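Local structure of alternansucrase (Leuconostoc mesenteroides, 6HVG) at residues 1331-1335 and 1358-1362; 1323-1327 and 1343-1347. The protein is a multidomain protein of glycosyl hydrolase family 70, combining a barrel-type domain with repeats related to choline-binding and cell wall binding modules. All coordinates share one frame; numbering follows the deposited sequence.

In the fold
The two contacts interleave along the chain, in the order 1323-1327, 1331-1335, 1343-1347, 1358-1362, and their centres are about 9 Å apart. Two successive β-hairpins organise them: strands 1314-1317 and 1323-1326 form the first, strands 1342-1345 and 1354-1357 the second. Interaction 2 packs a strand of one hairpin against a strand of the other, while interaction 1 joins the loops that follow the two hairpins. They meet directly at Y1325, whose O probably accepts a hydrogen bond from V1333 N at 2.9 Å. Together they hold consecutive hairpin-and-loop units against each other, consistent with the modular build of cell wall binding repeats.

Interaction 1 of 2, residues 1331-1335 and 1358-1362; sequences YMVRS and FMPNG
S1335 lies against the start of the type I β turn that runs from M1359 to G1362, and the backbone does the fastening: S1335 N donates to M1359 O at 3.1 Å. The bond is nearly straight at the hydrogen, 166°, but the donor stands well above the carbonyl plane. The turn's own bond from G1362 N reaches M1359 O from the opposite face, so one oxygen both closes the turn and ties it to the neighbouring loop. With chi1 at 67°, S1335 OG sits between its backbone N and carbonyl carbon, which lays it alongside the P1360 ring, 3.5 Å from CD. This is packing, since the proline nitrogen has no hydrogen to offer.

At the other end, V1333 meets F1358 at an oblique angle, with V1333 CG1 3.4 Å from F1358 CD2. The backbones also touch here through a CA-H...O contact, G1362 CA lying 3.4 Å from V1333 O. R1334 lays its aliphatic part along the turn, CB 3.4 Å from P1360 O.

Two loops that follow successive hairpins are thereby joined. F1358 also packs on V1345 of strand 1342-1345, M1332 rests on Y1324 and F1326 of strand 1323-1326, and M1359 and P1360 reach F360 of strand 360-363.

Interaction 2 of 2, residues 1323-1327 and 1343-1347; sequences WYYFD and RTVET
D1327 OD1 is gripped by two backbone amides, a hydrogen bond from Y1331 N and a weak one from G1330 N, while the residue's CB faces R1343 NH2 at 4.2 Å. This carboxylate pins the loop that leaves the β-hairpin of strands 1314-1317 and 1323-1326, a hairpin of the cell wall binding repeat type. Across from it stands strand 1342-1345 of the next hairpin. No hydrogen bond links the two segments: the CA atoms of Y1325 and V1345 are 8.5 Å apart, and side chains fill the distance.

Y1325 is the centre of the contact. Its CG is anti to the backbone N (chi1 177°), which sends the ring straight at the facing strand, and V1345 comes from the opposite direction to meet it. V1345 CG1 sits over one face of the ring in a CH-π contact, 3.5 Å from the centroid and 16° off the normal. The methyl is displaced toward the rim, on the hydroxyl side, so that its nearest ring atom is CZ at 3.4 Å. Beyond the ring, Y1325 OH is hydrogen-bonded to D1313 OD1, a bond that ties down the far end of the side chain. F1315 of strand 1314-1317 meets the same ring and also touches V1345 and T1347, making a small core between the hairpins.

R1343 reaches across with an extended chain, its guanidinium tilted 49° to the tyrosine ring and NH1 3.9 Å from CE2. Its NH2 remains 5.1 Å from D1327 OD2, so any attraction between these charges is probably long-range. Just past the end of strand 1342-1345, T1347 slides past the tyrosine in the opposite direction, bringing OG1 to 3.7 Å from Y1325 CE1.

Interaction 1 of 2, residues 1331-1335 and 1358-1362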
loop_
_atom_site.group_PDB
_atom_site.type_symbol
_atom_site.label_atom_id
_atom_site.label_comp_id
_atom_site.label_asym_id
_atom_site.label_seq_id
_atom_site.Cartn_x
_atom_site.Cartn_y
_atom_site.Cartn_z
ATOM N N TYR A 1331 8.051 20.837 -40.913
ATOM C CA TYR A 1331 8.791 19.916 -41.765
ATOM C C TYR A 1331 9.437 18.801 -40.964
ATOM O O TYR A 1331 10.055 19.047 -39.946
ATOM C CB TYR A 1331 9.871 20.669 -42.576
ATOM C CG TYR A 1331 9.310 21.461 -43.738
ATOM C CD1 TYR A 1331 8.770 20.816 -44.833
ATOM C CD2 TYR A 1331 9.288 22.856 -43.727
ATOM C CE1 TYR A 1331 8.251 21.526 -45.892
ATOM C CE2 TYR A 1331 8.753 23.571 -44.780
ATOM C CZ TYR A 1331 8.240 22.899 -45.851
ATOM O OH TYR A 1331 7.712 23.594 -46.912
ATOM N N MET A 1332 9.279 17.582 -41.442
ATOM C CA MET A 1332 9.933 16.416 -40.885
ATOM C C MET A 1332 11.429 16.644 -40.823
ATOM O O MET A 1332 12.015 17.192 -41.753
ATOM C CB MET A 1332 9.623 15.208 -41.780
ATOM C CG MET A 1332 10.273 13.913 -41.396
ATOM S SD MET A 1332 9.977 12.608 -42.600
ATOM C CE MET A 1332 8.225 12.360 -42.374
ATOM N N VAL A 1333 12.047 16.226 -39.731
ATOM C CA VAL A 1333 13.500 16.316 -39.577
ATOM C C VAL A 1333 14.110 15.064 -40.163
ATOM O O VAL A 1333 13.645 13.955 -39.873
ATOM C CB VAL A 1333 13.903 16.442 -38.084
ATOM C CG1 VAL A 1333 15.389 16.195 -37.870
ATOM C CG2 VAL A 1333 13.482 17.813 -37.541
ATOM N N ARG A 1334 15.151 15.240 -40.972
ATOM C CA ARG A 1334 15.790 14.137 -41.682
ATOM C C ARG A 1334 17.281 14.387 -41.782
ATOM O O ARG A 1334 17.695 15.512 -41.967
ATOM C CB ARG A 1334 15.214 14.043 -43.107
ATOM C CG ARG A 1334 13.689 13.920 -43.193
ATOM C CD ARG A 1334 13.192 13.794 -44.627
ATOM N NE ARG A 1334 13.361 15.055 -45.333
ATOM C CZ ARG A 1334 13.927 15.205 -46.521
ATOM N NH1 ARG A 1334 14.371 14.161 -47.215
ATOM N NH2 ARG A 1334 14.036 16.425 -47.015
ATOM N N SER A 1335 18.088 13.343 -41.721
ATOM C CA SER A 1335 19.534 13.519 -41.807
ATOM C C SER A 1335 19.965 13.742 -43.242
ATOM O O SER A 1335 19.459 13.111 -44.176
ATOM C CB SER A 1335 20.277 12.327 -41.189
ATOM O OG SER A 1335 20.096 11.132 -41.937
ATOM N N PHE A 1358 17.539 10.837 -36.284
ATOM C CA PHE A 1358 16.626 10.675 -37.432
ATOM C C PHE A 1358 17.363 10.266 -38.696
ATOM O O PHE A 1358 18.408 10.815 -39.007
ATOM C CB PHE A 1358 15.835 11.948 -37.693
ATOM C CG PHE A 1358 15.027 12.383 -36.531
ATOM C CD1 PHE A 1358 13.904 11.660 -36.188
ATOM C CD2 PHE A 1358 15.383 13.464 -35.767
ATOM C CE1 PHE A 1358 13.108 12.018 -35.107
ATOM C CE2 PHE A 1358 14.610 13.834 -34.671
ATOM C CZ PHE A 1358 13.472 13.102 -34.328
ATOM N N MET A 1359 16.790 9.315 -39.436
ATOM C CA MET A 1359 17.454 8.767 -40.607
ATOM C C MET A 1359 17.193 9.650 -41.824
ATOM O O MET A 1359 16.521 10.667 -41.719
ATOM C CB MET A 1359 17.009 7.324 -40.806
ATOM C CG MET A 1359 17.264 6.460 -39.566
ATOM S SD MET A 1359 17.267 4.711 -39.978
ATOM C CE MET A 1359 16.176 3.956 -38.799
ATOM N N PRO A 1360 17.765 9.326 -42.981
ATOM C CA PRO A 1360 17.543 10.221 -44.122
ATOM C C PRO A 1360 16.064 10.278 -44.541
ATOM O O PRO A 1360 15.639 11.276 -45.106
ATOM C CB PRO A 1360 18.385 9.604 -45.228
ATOM C CG PRO A 1360 19.375 8.727 -44.551
ATOM C CD PRO A 1360 18.727 8.258 -43.287
ATOM N N ASN A 1361 15.310 9.211 -44.258
ATOM C CA ASN A 1361 13.879 9.189 -44.494
ATOM C C ASN A 1361 13.075 9.627 -43.278
ATOM O O ASN A 1361 11.849 9.495 -43.252
ATOM C CB ASN A 1361 13.415 7.800 -44.951
ATOM C CG ASN A 1361 13.713 6.736 -43.936
ATOM O OD1 ASN A 1361 14.175 7.025 -42.837
ATOM N ND2 ASN A 1361 13.480 5.500 -44.304
ATOM N N GLY A 1362 13.760 10.137 -42.247
ATOM C CA GLY A 1362 13.100 10.797 -41.093
ATOM C C GLY A 1362 12.646 9.874 -39.991
ATOM O O GLY A 1362 12.110 10.340 -38.989
HETATM O O HOH W 1 11.517 12.742 -38.450
#

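Interaction 2 of 2, residues 1323-1327 and 1343-1347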
loop_
_atom_site.group_PDB
_atom_site.type_symbol
_atom_site.label_atom_id
_atom_site.label_comp_id
_atom_site.label_asym_id
_atom_site.label_seq_id
_atom_site.Cartn_x
_atom_site.Cartn_y
_atom_site.Cartn_z
ATOM N N TRP A 1323 8.349 6.459 -36.133
ATOM C CA TRP A 1323 8.150 7.755 -35.501
ATOM C C TRP A 1323 8.928 8.827 -36.211
ATOM O O TRP A 1323 10.036 8.587 -36.701
ATOM C CB TRP A 1323 8.570 7.711 -34.028
ATOM C CG TRP A 1323 7.550 7.077 -33.153
ATOM C CD1 TRP A 1323 7.409 5.735 -32.890
ATOM C CD2 TRP A 1323 6.505 7.739 -32.437
ATOM N NE1 TRP A 1323 6.361 5.537 -32.038
ATOM C CE2 TRP A 1323 5.789 6.746 -31.736
ATOM C CE3 TRP A 1323 6.124 9.079 -32.288
ATOM C CZ2 TRP A 1323 4.687 7.044 -30.937
ATOM C CZ3 TRP A 1323 5.033 9.375 -31.463
ATOM C CH2 TRP A 1323 4.329 8.359 -30.809
ATOM N N TYR A 1324 8.341 10.025 -36.242
ATOM C CA TYR A 1324 8.938 11.206 -36.878
ATOM C C TYR A 1324 8.804 12.434 -35.982
ATOM O O TYR A 1324 7.892 12.504 -35.153
ATOM C CB TYR A 1324 8.216 11.483 -38.197
ATOM C CG TYR A 1324 8.155 10.281 -39.106
ATOM C CD1 TYR A 1324 7.122 9.371 -39.000
ATOM C CD2 TYR A 1324 9.141 10.054 -40.048
ATOM C CE1 TYR A 1324 7.063 8.266 -39.809
ATOM C CE2 TYR A 1324 9.093 8.958 -40.873
ATOM C CZ TYR A 1324 8.058 8.068 -40.751
ATOM O OH TYR A 1324 8.027 6.965 -41.565
ATOM N N TYR A 1325 9.707 13.395 -36.152
ATOM C CA TYR A 1325 9.556 14.694 -35.513
ATOM C C TYR A 1325 9.407 15.802 -36.571
ATOM O O TYR A 1325 10.196 15.897 -37.504
ATOM C CB TYR A 1325 10.757 15.000 -34.619
ATOM C CG TYR A 1325 10.659 16.358 -34.023
ATOM C CD1 TYR A 1325 9.666 16.661 -33.098
ATOM C CD2 TYR A 1325 11.508 17.367 -34.404
ATOM C CE1 TYR A 1325 9.537 17.933 -32.582
ATOM C CE2 TYR A 1325 11.382 18.638 -33.883
ATOM C CZ TYR A 1325 10.394 18.909 -32.989
ATOM O OH TYR A 1325 10.282 20.162 -32.447
ATOM N N PHE A 1326 8.381 16.629 -36.403
ATOM C CA PHE A 1326 8.138 17.757 -37.271
ATOM C C PHE A 1326 8.484 19.041 -36.534
ATOM O O PHE A 1326 7.936 19.303 -35.456
ATOM C CB PHE A 1326 6.660 17.775 -37.742
ATOM C CG PHE A 1326 6.339 16.685 -38.714
ATOM C CD1 PHE A 1326 6.159 15.400 -38.279
ATOM C CD2 PHE A 1326 6.260 16.938 -40.067
ATOM C CE1 PHE A 1326 5.891 14.385 -39.171
ATOM C CE2 PHE A 1326 5.990 15.928 -40.963
ATOM C CZ PHE A 1326 5.808 14.648 -40.518
ATOM N N ASP A 1327 9.358 19.847 -37.141
ATOM C CA ASP A 1327 9.865 21.082 -36.524
ATOM C C ASP A 1327 8.835 22.206 -36.471
ATOM O O ASP A 1327 7.700 22.056 -36.943
ATOM C CB ASP A 1327 11.170 21.531 -37.210
ATOM C CG ASP A 1327 10.999 21.912 -38.690
ATOM O OD1 ASP A 1327 9.920 22.408 -39.077
ATOM O OD2 ASP A 1327 11.965 21.735 -39.472
ATOM N N ARG A 1343 19.972 14.911 -33.543
ATOM C CA ARG A 1343 19.403 16.233 -33.380
ATOM C C ARG A 1343 18.832 16.396 -31.996
ATOM O O ARG A 1343 18.209 15.489 -31.456
ATOM C CB ARG A 1343 18.291 16.488 -34.404
ATOM C CG ARG A 1343 17.874 17.976 -34.542
ATOM C CD ARG A 1343 16.580 18.084 -35.303
ATOM N NE ARG A 1343 16.115 19.427 -35.663
ATOM C CZ ARG A 1343 15.369 20.196 -34.882
ATOM N NH1 ARG A 1343 15.079 19.851 -33.638
ATOM N NH2 ARG A 1343 14.943 21.352 -35.336
ATOM N N THR A 1344 19.042 17.583 -31.439
ATOM C CA THR A 1344 18.470 17.980 -30.166
ATOM C C THR A 1344 17.107 18.547 -30.424
ATOM O O THR A 1344 16.976 19.478 -31.179
ATOM C CB THR A 1344 19.334 19.061 -29.515
ATOM O OG1 THR A 1344 20.611 18.502 -29.203
ATOM C CG2 THR A 1344 18.693 19.603 -28.257
ATOM N N VAL A 1345 16.099 17.999 -29.771
ATOM C CA VAL A 1345 14.723 18.429 -29.935
ATOM C C VAL A 1345 14.202 19.117 -28.673
ATOM O O VAL A 1345 14.278 18.556 -27.602
ATOM C CB VAL A 1345 13.819 17.204 -30.265
ATOM C CG1 VAL A 1345 12.375 17.621 -30.494
ATOM C CG2 VAL A 1345 14.345 16.454 -31.481
ATOM N N GLU A 1346 13.656 20.324 -28.829
ATOM C CA GLU A 1346 12.908 21.040 -27.785
ATOM C C GLU A 1346 11.455 21.262 -28.226
ATOM O O GLU A 1346 11.234 22.051 -29.117
ATOM C CB GLU A 1346 13.573 22.388 -27.509
ATOM C CG GLU A 1346 14.865 22.281 -26.692
ATOM C CD GLU A 1346 15.580 23.637 -26.499
ATOM O OE1 GLU A 1346 15.541 24.488 -27.418
ATOM O OE2 GLU A 1346 16.174 23.867 -25.417
ATOM N N THR A 1347 10.491 20.569 -27.603
ATOM C CA THR A 1347 9.070 20.542 -28.019
ATOM C C THR A 1347 8.147 21.148 -26.987
ATOM O O THR A 1347 8.485 21.211 -25.809
ATOM C CB THR A 1347 8.552 19.100 -28.261
ATOM O OG1 THR A 1347 9.561 18.350 -28.911
ATOM C CG2 THR A 1347 7.289 19.043 -29.172
#